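Local coordinates for protein glyoxylate reductase (Paecilomyces sp. J18, PDB 3WNV) that probably reduces glyoxylate to glycolate with a nicotinamide cofactor, as a member of the D-isomer-specific 2-hydroxyacid dehydrogenase family, at residues Glu41-Ser45 against Gly46-Asp50; Ser57-Ser60 against Thr61-Thr64; Val118-Phe121 against Leu122-Gly125; Ser200-Glu203 against Leu204-Gln207; Pro290-Gly293 against Thr294-Tyr297. All coordinates share one frame; numbering follows the deposited sequence.

In the fold
All five interactions are local contacts, each a turn or a few helical steps, and they follow one another without nesting or crossing. Interaction 1 ends helix 36-45 and leads toward strand 51-57; interaction 2 takes the chain from the end of that strand into helix 61-64. Both belong to the domain built on the five-stranded parallel sheet. Interaction 3 lies within helix 112-127, which packs on helix 164-175 and strand 287-288, and interaction 4 forms helix 201-207 against the seven-stranded, Rossmann-type sheet. Interaction 5 joins strand 287-288 to helix 297-317. Only interactions 3 and 5 touch, Val118 CG2 packing 4.0 Å from Gly293 CA; interactions 1 and 4 have centres about 51 Å apart.

Interaction 1. Residues Glu41-Ser45 against Gly46-Asp50; sequences ENCKS and GQYDD
Asn42 and Tyr48 meet where helix 36-45 ends and the chain swings through a type I beta turn, Gly46 to Asp49. The Asn42 amide stands almost upright to the Tyr48 ring, their planes 85° apart, and reaches it along the CE2-CZ-OH side. Asn42 ND2 gives a hydrogen bond to Tyr48 OH at 2.9 Å, the hydroxyl lying somewhat out of the amide plane. Behind this bond Asn42 CB rests 3.5 Å from Tyr48 CE2. Tyr48 CG is anti to its own carbonyl carbon (chi1 -61°), which swings the ring back across the helix end. Cys43 SG approaches the ring at its edge, 4.0 Å from Tyr48 CD2, a sulfur-aromatic contact in the ring plane, while Gln47 CG lies over one face toward the rim. The amide groups of Asn42 and Gln47 are stacked, planes 21° apart. A leucine at Tyr48 would probably leave Asn42 ND2 without its hydroxyl partner and open a gap beside Cys43 SG. Tyr48 and Asn42 also pack on Phe31 of strand 27-31, so the turn is held against the edge of the sheet. Gly46, with positive phi, is the first residue to leave helical geometry, and its N makes a weak bond to Cys43 O. A water ties the turn together: it donates to Cys43 O at 2.8 Å and to Asp49 OD1 at 2.6 Å, and accepts from Tyr48 N at 3.0 Å.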
loop_
_atom_site.group_PDB
_atom_site.type_symbol
_atom_site.label_atom_id
_atom_site.label_comp_id
_atom_site.label_asym_id
_atom_site.label_seq_id
_atom_site.Cartn_x
_atom_site.Cartn_y
_atom_site.Cartn_z
ATOM N N GLU A 41 -1.876 -28.423 -3.774
ATOM C CA GLU A 41 -2.354 -29.798 -3.641
ATOM C C GLU A 41 -3.859 -29.856 -3.392
ATOM O O GLU A 41 -4.539 -30.704 -3.954
ATOM C CB GLU A 41 -1.610 -30.537 -2.523
ATOM C CG GLU A 41 -0.307 -31.193 -2.974
ATOM C CD GLU A 41 0.543 -31.688 -1.807
ATOM O OE1 GLU A 41 -0.011 -31.875 -0.698
ATOM O OE2 GLU A 41 1.766 -31.877 -2.008
ATOM N N ASN A 42 -4.372 -28.949 -2.556
ATOM C CA ASN A 42 -5.808 -28.898 -2.295
ATOM C C ASN A 42 -6.551 -28.593 -3.578
ATOM O O ASN A 42 -7.542 -29.234 -3.886
ATOM C CB ASN A 42 -6.154 -27.813 -1.254
ATOM C CG ASN A 42 -5.719 -28.183 0.162
ATOM O OD1 ASN A 42 -5.263 -29.304 0.411
ATOM N ND2 ASN A 42 -5.873 -27.239 1.099
ATOM N N CYS A 43 -6.076 -27.589 -4.311
ATOM C CA CYS A 43 -6.694 -27.233 -5.602
ATOM C C CYS A 43 -6.772 -28.429 -6.552
ATOM O O CYS A 43 -7.817 -28.699 -7.171
ATOM C CB CYS A 43 -5.919 -26.080 -6.265
ATOM S SG CYS A 43 -6.037 -24.488 -5.467
ATOM N N LYS A 44 -5.668 -29.166 -6.662
ATOM C CA LYS A 44 -5.586 -30.264 -7.622
ATOM C C LYS A 44 -6.453 -31.412 -7.118
ATOM O O LYS A 44 -6.920 -32.224 -7.904
ATOM C CB LYS A 44 -4.122 -30.691 -7.831
ATOM C CG LYS A 44 -3.882 -31.683 -8.992
ATOM C CD LYS A 44 -2.377 -31.772 -9.353
ATOM C CE LYS A 44 -2.120 -32.492 -10.689
ATOM N NZ LYS A 44 -0.665 -32.552 -11.047
ATOM N N SER A 45 -6.732 -31.434 -5.810
ATOM C CA SER A 45 -7.447 -32.569 -5.200
ATOM C C SER A 45 -8.948 -32.563 -5.453
ATOM O O SER A 45 -9.620 -33.565 -5.207
ATOM C CB SER A 45 -7.247 -32.568 -3.688
ATOM O OG SER A 45 -7.977 -31.500 -3.108
ATOM N N GLY A 46 -9.481 -31.423 -5.899
ATOM C CA GLY A 46 -10.906 -31.309 -6.185
ATOM C C GLY A 46 -11.732 -30.760 -5.020
ATOM O O GLY A 46 -12.940 -30.539 -5.140
ATOM N N GLN A 47 -11.090 -30.525 -3.884
ATOM C CA GLN A 47 -11.862 -30.147 -2.698
ATOM C C GLN A 47 -12.399 -28.725 -2.786
ATOM O O GLN A 47 -13.344 -28.382 -2.087
ATOM C CB GLN A 47 -11.051 -30.336 -1.415
ATOM C CG GLN A 47 -9.950 -29.336 -1.219
ATOM C CD GLN A 47 -9.153 -29.611 0.048
ATOM O OE1 GLN A 47 -8.350 -30.541 0.089
ATOM N NE2 GLN A 47 -9.370 -28.804 1.085
ATOM N N TYR A 48 -11.798 -27.896 -3.634
ATOM C CA TYR A 48 -12.302 -26.552 -3.852
ATOM C C TYR A 48 -13.132 -26.459 -5.149
ATOM O O TYR A 48 -13.369 -25.368 -5.654
ATOM C CB TYR A 48 -11.141 -25.581 -3.958
ATOM C CG TYR A 48 -10.264 -25.501 -2.736
ATOM C CD1 TYR A 48 -10.782 -25.721 -1.464
ATOM C CD2 TYR A 48 -8.928 -25.154 -2.850
ATOM C CE1 TYR A 48 -9.974 -25.592 -0.327
ATOM C CE2 TYR A 48 -8.111 -25.009 -1.716
ATOM C CZ TYR A 48 -8.651 -25.254 -0.460
ATOM O OH TYR A 48 -7.869 -25.135 0.679
ATOM N N ASP A 49 -13.575 -27.592 -5.683
ATOM C CA ASP A 49 -14.197 -27.609 -7.011
ATOM C C ASP A 49 -15.565 -26.908 -7.100
ATOM O O ASP A 49 -16.071 -26.647 -8.192
ATOM C CB ASP A 49 -14.210 -29.029 -7.585
ATOM C CG ASP A 49 -12.927 -29.343 -8.366
ATOM O OD1 ASP A 49 -11.931 -28.566 -8.268
ATOM O OD2 ASP A 49 -12.921 -30.352 -9.091
ATOM N N ASP A 50 -16.161 -26.592 -5.954
ATOM C CA ASP A 50 -17.398 -25.808 -5.930
ATOM C C ASP A 50 -17.187 -24.361 -5.491
ATOM O O ASP A 50 -18.148 -23.614 -5.295
ATOM C CB ASP A 50 -18.408 -26.469 -4.983
ATOM C CG ASP A 50 -18.960 -27.807 -5.549
ATOM O OD1 ASP A 50 -19.509 -27.846 -6.694
ATOM O OD2 ASP A 50 -18.808 -28.836 -4.849
HETATM O O HOH W 1 -10.352 -27.989 -6.223
#

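Interaction 2. Residues Ser57-Ser60 against Thr61-Thr64; sequences SNIS and TKHT
Thr61 grips the carbonyl of Asn58 twice, closing the type I beta turn from Asn58 to Thr61 that leads into the short helix 61-64. Thr61 OG1 donates to Asn58 O at 2.8 Å and Thr61 N at 3.3 Å, both from the same face of the carbonyl plane. The hydroxyl can do this because OG1 lies beside its own backbone N, anti to the carbonyl carbon (chi1 -55°). The next carbonyls are used in sequence: Ile59 O takes Lys62 N, and Ser60 O takes His63 N at 2.8 Å. Lys62 folds its chain past Ile59 O and lays CG over the centre of the His63 ring, 3.8 Å above its plane.

Behind this shell Ser57 and Ser60 fix the start of the turn. Ser57 OG accepts from Ser60 N at 3.1 Å, an ST motif, and Ser60 OG returns a bond to Ser57 O at 2.7 Å. A water donates to both Ser60 OG and Thr64 OG1, linking the turn to the helix. Asn58 bonds outward to Asn91 and to the Gly88 carbonyl; a sulfate, probably from the crystallisation liquor, lies near its side chain. Ser57 ends strand 51-57, and the two flanking strands receive the side chains: Ser60 and Thr64 lie on Ile9 of strand 5-9, while Ser57 touches Asn85 and Asn58 touches His84 of strand 81-85.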
loop_
_atom_site.group_PDB
_atom_site.type_symbol
_atom_site.label_atom_id
_atom_site.label_comp_id
_atom_site.label_asym_id
_atom_site.label_seq_id
_atom_site.Cartn_x
_atom_site.Cartn_y
_atom_site.Cartn_z
ATOM N N SER A 57 -6.102 -11.765 1.413
ATOM C CA SER A 57 -5.539 -10.463 1.811
ATOM C C SER A 57 -4.050 -10.318 1.475
ATOM O O SER A 57 -3.381 -11.310 1.154
ATOM C CB SER A 57 -5.714 -10.273 3.302
ATOM O OG SER A 57 -5.010 -11.296 4.013
ATOM N N ASN A 58 -3.515 -9.102 1.603
ATOM C CA ASN A 58 -2.067 -8.940 1.432
ATOM C C ASN A 58 -1.308 -9.784 2.444
ATOM O O ASN A 58 -0.346 -10.470 2.099
ATOM C CB ASN A 58 -1.669 -7.465 1.515
ATOM C CG ASN A 58 -1.902 -6.723 0.202
ATOM O OD1 ASN A 58 -1.721 -7.275 -0.904
ATOM N ND2 ASN A 58 -2.300 -5.464 0.308
ATOM N N ILE A 59 -1.756 -9.788 3.697
ATOM C CA ILE A 59 -1.054 -10.599 4.691
ATOM C C ILE A 59 -1.062 -12.093 4.375
ATOM O O ILE A 59 -0.067 -12.799 4.638
ATOM C CB ILE A 59 -1.627 -10.333 6.112
ATOM C CG1 ILE A 59 -1.214 -8.935 6.554
ATOM C CG2 ILE A 59 -1.112 -11.316 7.089
ATOM C CD1 ILE A 59 -1.924 -8.490 7.813
ATOM N N SER A 60 -2.172 -12.593 3.801
ATOM C CA SER A 60 -2.354 -14.029 3.544
ATOM C C SER A 60 -1.412 -14.594 2.480
ATOM O O SER A 60 -1.329 -15.817 2.306
ATOM C CB SER A 60 -3.811 -14.353 3.145
ATOM O OG SER A 60 -4.159 -13.790 1.858
ATOM N N THR A 61 -0.690 -13.707 1.797
ATOM C CA THR A 61 0.303 -14.102 0.796
ATOM C C THR A 61 1.331 -15.054 1.439
ATOM O O THR A 61 1.877 -15.948 0.794
ATOM C CB THR A 61 0.995 -12.858 0.224
ATOM O OG1 THR A 61 0.002 -11.967 -0.280
ATOM C CG2 THR A 61 1.883 -13.239 -0.964
ATOM N N LYS A 62 1.567 -14.889 2.732
ATOM C CA LYS A 62 2.528 -15.766 3.405
ATOM C C LYS A 62 2.027 -17.197 3.441
ATOM O O LYS A 62 2.805 -18.109 3.653
ATOM C CB LYS A 62 2.839 -15.267 4.822
ATOM C CG LYS A 62 1.694 -15.406 5.820
ATOM C CD LYS A 62 2.000 -14.591 7.082
ATOM C CE LYS A 62 1.051 -14.953 8.198
ATOM N NZ LYS A 62 1.744 -14.939 9.521
ATOM N N HIS A 63 0.730 -17.419 3.247
ATOM C CA HIS A 63 0.247 -18.798 3.316
ATOM C C HIS A 63 0.177 -19.464 1.952
ATOM O O HIS A 63 0.118 -20.689 1.866
ATOM C CB HIS A 63 -1.130 -18.884 3.987
ATOM C CG HIS A 63 -1.195 -18.238 5.337
ATOM N ND1 HIS A 63 -0.546 -18.756 6.445
ATOM C CD2 HIS A 63 -1.871 -17.149 5.773
ATOM C CE1 HIS A 63 -0.793 -17.990 7.496
ATOM N NE2 HIS A 63 -1.592 -17.007 7.115
ATOM N N THR A 64 0.170 -18.679 0.877
ATOM C CA THR A 64 -0.008 -19.295 -0.428
ATOM C C THR A 64 1.039 -18.855 -1.442
ATOM O O THR A 64 1.111 -19.426 -2.537
ATOM C CB THR A 64 -1.382 -18.942 -1.027
ATOM O OG1 THR A 64 -1.427 -17.532 -1.199
ATOM C CG2 THR A 64 -2.532 -19.388 -0.090
HETATM O O HOH W 2 -3.118 -15.215 -0.511
#

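Interaction 3. Residues Val118-Phe121 against Leu122-Gly125; sequences VAIF and LMIG
Val118 and Leu122 lie side by side one helical turn apart, pointing the same way, with Val118 CG1 3.9 Å from Leu122 CD1. The valine presents CG1 because that methyl is anti to the backbone N (chi1 161°), leaning toward the C-terminal side of the helix. Leu122 turns its CG the other way, beside its own N, which brings it 3.4 Å from Val118 O. Ile120 and Met123 also run alongside each other. Met123 extends straight through CB and CG, then bends at its last torsion (chi3 75°), and this brings CE to 4.1 Å from Ile120 CD1. Ile124 follows Ile120 one turn on, its CG1 3.4 Å from Ile120 O. Such contacts, three and four residues apart, are those of an alpha helix, held by regular backbone bonds, Leu122 N to Val118 O at 2.8 Å and Gly125 N to Phe121 O at 3.0 Å among them. Helix 112-127 thereby sends side chains to different neighbours in the Rossmann-type domain. Ala119 and Ile120 pack on Val169 of helix 164-175, Met123 meets Met178 in the loop that follows, and Phe121 and Leu122 rest on Met287 of strand 287-288.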
loop_
_atom_site.group_PDB
_atom_site.type_symbol
_atom_site.label_atom_id
_atom_site.label_comp_id
_atom_site.label_asym_id
_atom_site.label_seq_id
_atom_site.Cartn_x
_atom_site.Cartn_y
_atom_site.Cartn_z
ATOM N N VAL A 118 -0.397 8.385 8.680
ATOM C CA VAL A 118 0.969 7.894 8.913
ATOM C C VAL A 118 1.965 8.661 8.016
ATOM O O VAL A 118 3.041 8.974 8.441
ATOM C CB VAL A 118 1.056 6.381 8.751
ATOM C CG1 VAL A 118 2.491 5.918 8.536
ATOM C CG2 VAL A 118 0.497 5.705 10.000
ATOM N N ALA A 119 1.562 9.017 6.805
ATOM C CA ALA A 119 2.420 9.804 5.898
ATOM C C ALA A 119 2.775 11.135 6.548
ATOM O O ALA A 119 3.908 11.575 6.469
ATOM C CB ALA A 119 1.690 10.076 4.607
ATOM N N ILE A 120 1.796 11.803 7.153
ATOM C CA ILE A 120 2.094 13.125 7.772
ATOM C C ILE A 120 2.932 12.924 9.039
ATOM O O ILE A 120 3.885 13.661 9.294
ATOM C CB ILE A 120 0.805 13.893 8.088
ATOM C CG1 ILE A 120 0.057 14.234 6.766
ATOM C CG2 ILE A 120 1.063 15.157 8.962
ATOM C CD1 ILE A 120 0.830 15.120 5.743
ATOM N N PHE A 121 2.589 11.910 9.828
ATOM C CA PHE A 121 3.418 11.550 10.984
ATOM C C PHE A 121 4.855 11.350 10.580
ATOM O O PHE A 121 5.764 11.962 11.166
ATOM C CB PHE A 121 2.836 10.328 11.709
ATOM C CG PHE A 121 3.652 9.872 12.893
ATOM C CD1 PHE A 121 3.466 10.466 14.125
ATOM C CD2 PHE A 121 4.552 8.826 12.780
ATOM C CE1 PHE A 121 4.195 10.065 15.252
ATOM C CE2 PHE A 121 5.308 8.380 13.906
ATOM C CZ PHE A 121 5.108 9.004 15.171
ATOM N N LEU A 122 5.089 10.522 9.568
ATOM C CA LEU A 122 6.431 10.330 9.042
ATOM C C LEU A 122 7.097 11.608 8.536
ATOM O O LEU A 122 8.296 11.769 8.703
ATOM C CB LEU A 122 6.430 9.260 7.935
ATOM C CG LEU A 122 6.205 7.841 8.398
ATOM C CD1 LEU A 122 5.993 6.907 7.178
ATOM C CD2 LEU A 122 7.403 7.357 9.260
ATOM N N MET A 123 6.349 12.484 7.853
ATOM C CA MET A 123 6.927 13.716 7.316
ATOM C C MET A 123 7.431 14.630 8.441
ATOM O O MET A 123 8.515 15.167 8.387
ATOM C CB MET A 123 5.868 14.458 6.492
ATOM C CG MET A 123 6.419 15.724 5.835
ATOM S SD MET A 123 5.127 16.674 4.966
ATOM C CE MET A 123 4.224 17.425 6.336
ATOM N N ILE A 124 6.610 14.845 9.457
ATOM C CA ILE A 124 7.043 15.679 10.563
ATOM C C ILE A 124 8.243 15.013 11.278
ATOM O O ILE A 124 9.228 15.705 11.595
ATOM C CB ILE A 124 5.879 15.873 11.544
ATOM C CG1 ILE A 124 4.726 16.623 10.825
ATOM C CG2 ILE A 124 6.347 16.656 12.786
ATOM C CD1 ILE A 124 5.140 17.949 10.184
ATOM N N GLY A 125 8.198 13.689 11.446
ATOM C CA GLY A 125 9.299 12.933 12.065
ATOM C C GLY A 125 10.614 13.176 11.296
ATOM O O GLY A 125 11.695 13.391 11.899
#

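Interaction 4. Residues Ser200-Glu203 against Leu204-Gln207; sequences SFDE and LLAQ
Gln207 runs alongside Glu203 one helical turn on; its chain passes the Glu203 carbonyl and ends beside Glu203 CB. Gln207 CB lies 3.3 Å from Glu203 O, the carbonyl that also accepts the Gln207 backbone N-H. CG, placed anti to the carbonyl carbon (chi1 -57°), comes 3.2 Å from Glu203 O, and CD is a little farther from it. The chain then continues extended, so that NE2 ends 3.7 Å from Glu203 CB, touching its aliphatic part and not its carboxylate. The amide and carboxylate planes are turned 62° apart. An alanine at Gln207 would probably uncover the flank of Glu203 CB and CG and take away the contact with Ile181 of strand 179-183.

On another side of the helix Phe201 and Leu205 pack together, Leu205 CD1 sitting 3.6 Å from Phe201 CE2 in an oblique approach. Both touch Glu229 of helix 227-232, and Asp202 sends OD1 into a salt bridge with Lys232 of the same helix. Leu204, buried, packs against Ile181 of strand 179-183 and Phe211 of strand 210-213. The first turn is closed at its N-terminal end by Ser200 and Glu203. Ser200 OG accepts from Glu203 N at 3.2 Å, and Ser200 N donates to Glu203 OE1 at 2.9 Å, using the anti lone pair of that oxygen. These reciprocal bonds occupy the N-H groups of Ser200 and Glu203 and make a capping box, here at the head of a helix that packs on the parallel sheet of a Rossmann-type domain.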
loop_
_atom_site.group_PDB
_atom_site.type_symbol
_atom_site.label_atom_id
_atom_site.label_comp_id
_atom_site.label_asym_id
_atom_site.label_seq_id
_atom_site.Cartn_x
_atom_site.Cartn_y
_atom_site.Cartn_z
ATOM N N SER A 200 5.221 18.492 -14.441
ATOM C CA SER A 200 5.802 17.364 -15.159
ATOM C C SER A 200 6.604 16.557 -14.156
ATOM O O SER A 200 6.817 17.009 -13.040
ATOM C CB SER A 200 6.707 17.845 -16.283
ATOM O OG SER A 200 7.829 18.535 -15.752
ATOM N N PHE A 201 6.993 15.337 -14.532
ATOM C CA PHE A 201 7.813 14.495 -13.646
ATOM C C PHE A 201 9.105 15.237 -13.263
ATOM O O PHE A 201 9.444 15.343 -12.091
ATOM C CB PHE A 201 8.075 13.136 -14.336
ATOM C CG PHE A 201 8.796 12.109 -13.474
ATOM C CD1 PHE A 201 8.111 11.340 -12.550
ATOM C CD2 PHE A 201 10.159 11.872 -13.642
ATOM C CE1 PHE A 201 8.784 10.356 -11.756
ATOM C CE2 PHE A 201 10.840 10.904 -12.861
ATOM C CZ PHE A 201 10.134 10.146 -11.909
ATOM N N ASP A 202 9.845 15.743 -14.250
ATOM C CA ASP A 202 11.088 16.445 -13.952
ATOM C C ASP A 202 10.867 17.673 -13.059
ATOM O O ASP A 202 11.677 17.960 -12.177
ATOM C CB ASP A 202 11.803 16.844 -15.248
ATOM C CG ASP A 202 12.522 15.673 -15.919
ATOM O OD1 ASP A 202 12.685 14.617 -15.282
ATOM O OD2 ASP A 202 12.938 15.824 -17.094
ATOM N N GLU A 203 9.752 18.371 -13.241
ATOM C CA GLU A 203 9.456 19.543 -12.419
ATOM C C GLU A 203 9.100 19.146 -10.995
ATOM O O GLU A 203 9.392 19.888 -10.030
ATOM C CB GLU A 203 8.300 20.360 -13.028
ATOM C CG GLU A 203 8.657 21.236 -14.209
ATOM C CD GLU A 203 7.411 21.788 -14.933
ATOM O OE1 GLU A 203 6.335 21.118 -14.930
ATOM O OE2 GLU A 203 7.517 22.898 -15.516
ATOM N N LEU A 204 8.498 17.966 -10.835
ATOM C CA LEU A 204 8.127 17.462 -9.519
ATOM C C LEU A 204 9.407 17.165 -8.728
ATOM O O LEU A 204 9.505 17.474 -7.535
ATOM C CB LEU A 204 7.271 16.196 -9.625
ATOM C CG LEU A 204 6.686 15.689 -8.304
ATOM C CD1 LEU A 204 5.585 16.618 -7.840
ATOM C CD2 LEU A 204 6.122 14.258 -8.485
ATOM N N LEU A 205 10.397 16.610 -9.421
ATOM C CA LEU A 205 11.654 16.269 -8.774
ATOM C C LEU A 205 12.374 17.558 -8.392
ATOM O O LEU A 205 12.928 17.659 -7.303
ATOM C CB LEU A 205 12.537 15.448 -9.720
ATOM C CG LEU A 205 12.046 14.029 -10.032
ATOM C CD1 LEU A 205 12.778 13.455 -11.229
ATOM C CD2 LEU A 205 12.175 13.100 -8.794
ATOM N N ALA A 206 12.337 18.548 -9.277
ATOM C CA ALA A 206 13.062 19.804 -9.056
ATOM C C ALA A 206 12.481 20.660 -7.952
ATOM O O ALA A 206 13.213 21.318 -7.224
ATOM C CB ALA A 206 13.108 20.617 -10.339
ATOM N N GLN A 207 11.160 20.682 -7.833
ATOM C CA GLN A 207 10.500 21.660 -6.975
ATOM C C GLN A 207 10.044 21.195 -5.597
ATOM O O GLN A 207 9.727 22.045 -4.736
ATOM C CB GLN A 207 9.295 22.254 -7.716
ATOM C CG GLN A 207 9.643 22.888 -9.045
ATOM C CD GLN A 207 8.419 23.377 -9.772
ATOM O OE1 GLN A 207 7.372 23.622 -9.156
ATOM N NE2 GLN A 207 8.528 23.519 -11.094
#

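Interaction 5. Residues Pro290-Gly293 against Thr294-Tyr297; sequences PHIG and TMTY
A type I beta turn from Ile292 to Met295, in the loop between strand 287-288 and helix 297-317, carries this contact. Met295 N donates to Ile292 O at 2.8 Å and closes the turn. The Met295 chain then folds back over the first residue of the turn. With CG anti to the carbonyl carbon (chi1 -64°) and the chain extended about CB-CG, SD is carried back to Ile292; the two side chains cross at about a right angle, SD 4.1 Å from Ile292 CG2. The same sulfur lies 3.8 Å from Ile292 CA, close also to the His291 carbonyl. A water bridges His291 and Thr294, donating to His291 O at 3.0 Å and accepting from Thr294 N at 3.1 Å. Met295 is also the centre of an inverse gamma turn, marked by a weak bond from Thr296 N to Thr294 O. Thr296 then N-caps the long helix, its OG1 accepting from Thr299 N.

Outside the turn, His291 bonds to Glu273 through ND1 and packs near Arg244. A sulfate, probably from the crystallisation liquor, lies about 4 Å from the His291 side chain; the grouping is consistent with the histidine, glutamate and arginine of the active site in relatives. The turn beside this histidine is thus closed by one direct backbone bond and a water bridge, while the Asp268 carboxylate takes the N-H groups of Ile292 and Gly293 and Met295 SD adds apolar contact.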
loop_
_atom_site.group_PDB
_atom_site.type_symbol
_atom_site.label_atom_id
_atom_site.label_comp_id
_atom_site.label_asym_id
_atom_site.label_seq_id
_atom_site.Cartn_x
_atom_site.Cartn_y
_atom_site.Cartn_z
ATOM N N PRO A 290 7.492 0.158 10.624
ATOM C CA PRO A 290 7.411 -1.163 9.955
ATOM C C PRO A 290 6.060 -1.439 9.313
ATOM O O PRO A 290 5.312 -2.360 9.718
ATOM C CB PRO A 290 7.675 -2.145 11.090
ATOM C CG PRO A 290 7.078 -1.417 12.348
ATOM C CD PRO A 290 7.394 0.068 12.097
ATOM N N HIS A 291 5.735 -0.600 8.340
ATOM C CA HIS A 291 4.504 -0.732 7.563
ATOM C C HIS A 291 3.265 -0.832 8.426
ATOM O O HIS A 291 2.519 -1.827 8.324
ATOM C CB HIS A 291 4.606 -1.945 6.597
ATOM C CG HIS A 291 3.775 -1.806 5.377
ATOM N ND1 HIS A 291 3.944 -2.603 4.260
ATOM C CD2 HIS A 291 2.780 -0.932 5.051
ATOM C CE1 HIS A 291 3.076 -2.250 3.329
ATOM N NE2 HIS A 291 2.362 -1.230 3.785
ATOM N N ILE A 292 3.016 0.242 9.195
ATOM C CA ILE A 292 1.883 0.288 10.104
ATOM C C ILE A 292 0.715 1.122 9.569
ATOM O O ILE A 292 -0.273 1.308 10.287
ATOM C CB ILE A 292 2.253 0.815 11.508
ATOM C CG1 ILE A 292 2.556 2.330 11.508
ATOM C CG2 ILE A 292 3.400 -0.045 12.146
ATOM C CD1 ILE A 292 2.663 2.874 12.951
ATOM N N GLY A 293 0.843 1.608 8.349
ATOM C CA GLY A 293 -0.141 2.515 7.731
ATOM C C GLY A 293 -1.590 2.265 8.123
ATOM O O GLY A 293 -2.250 3.086 8.739
ATOM N N THR A 294 -2.079 1.071 7.812
ATOM C CA THR A 294 -3.484 0.749 8.069
ATOM C C THR A 294 -3.711 -0.064 9.333
ATOM O O THR A 294 -4.818 -0.584 9.537
ATOM C CB THR A 294 -4.094 0.021 6.847
ATOM O OG1 THR A 294 -3.277 -1.125 6.527
ATOM C CG2 THR A 294 -4.169 0.980 5.630
ATOM N N MET A 295 -2.689 -0.177 10.199
ATOM C CA MET A 295 -2.841 -0.995 11.380
ATOM C C MET A 295 -3.609 -0.283 12.484
ATOM O O MET A 295 -3.080 -0.089 13.559
ATOM C CB MET A 295 -1.471 -1.515 11.891
ATOM C CG MET A 295 -0.806 -2.462 10.872
ATOM S SD MET A 295 0.789 -3.073 11.471
ATOM C CE MET A 295 0.350 -3.621 13.104
ATOM N N THR A 296 -4.856 0.089 12.194
ATOM C CA THR A 296 -5.765 0.536 13.255
ATOM C C THR A 296 -7.045 -0.275 13.288
ATOM O O THR A 296 -7.385 -0.970 12.334
ATOM C CB THR A 296 -6.191 2.006 13.069
ATOM O OG1 THR A 296 -6.903 2.161 11.830
ATOM C CG2 THR A 296 -5.002 2.997 13.112
ATOM N N TYR A 297 -7.806 -0.148 14.381
ATOM C CA TYR A 297 -8.987 -0.967 14.532
ATOM C C TYR A 297 -10.008 -0.561 13.504
ATOM O O TYR A 297 -10.637 -1.394 12.881
ATOM C CB TYR A 297 -9.576 -0.772 15.929
ATOM C CG TYR A 297 -8.863 -1.598 16.973
ATOM C CD1 TYR A 297 -9.172 -2.945 17.131
ATOM C CD2 TYR A 297 -7.887 -1.027 17.808
ATOM C CE1 TYR A 297 -8.517 -3.726 18.068
ATOM C CE2 TYR A 297 -7.221 -1.811 18.757
ATOM C CZ TYR A 297 -7.551 -3.157 18.867
ATOM O OH TYR A 297 -6.918 -3.947 19.800
HETATM O O HOH W 3 -0.328 -1.410 7.494
#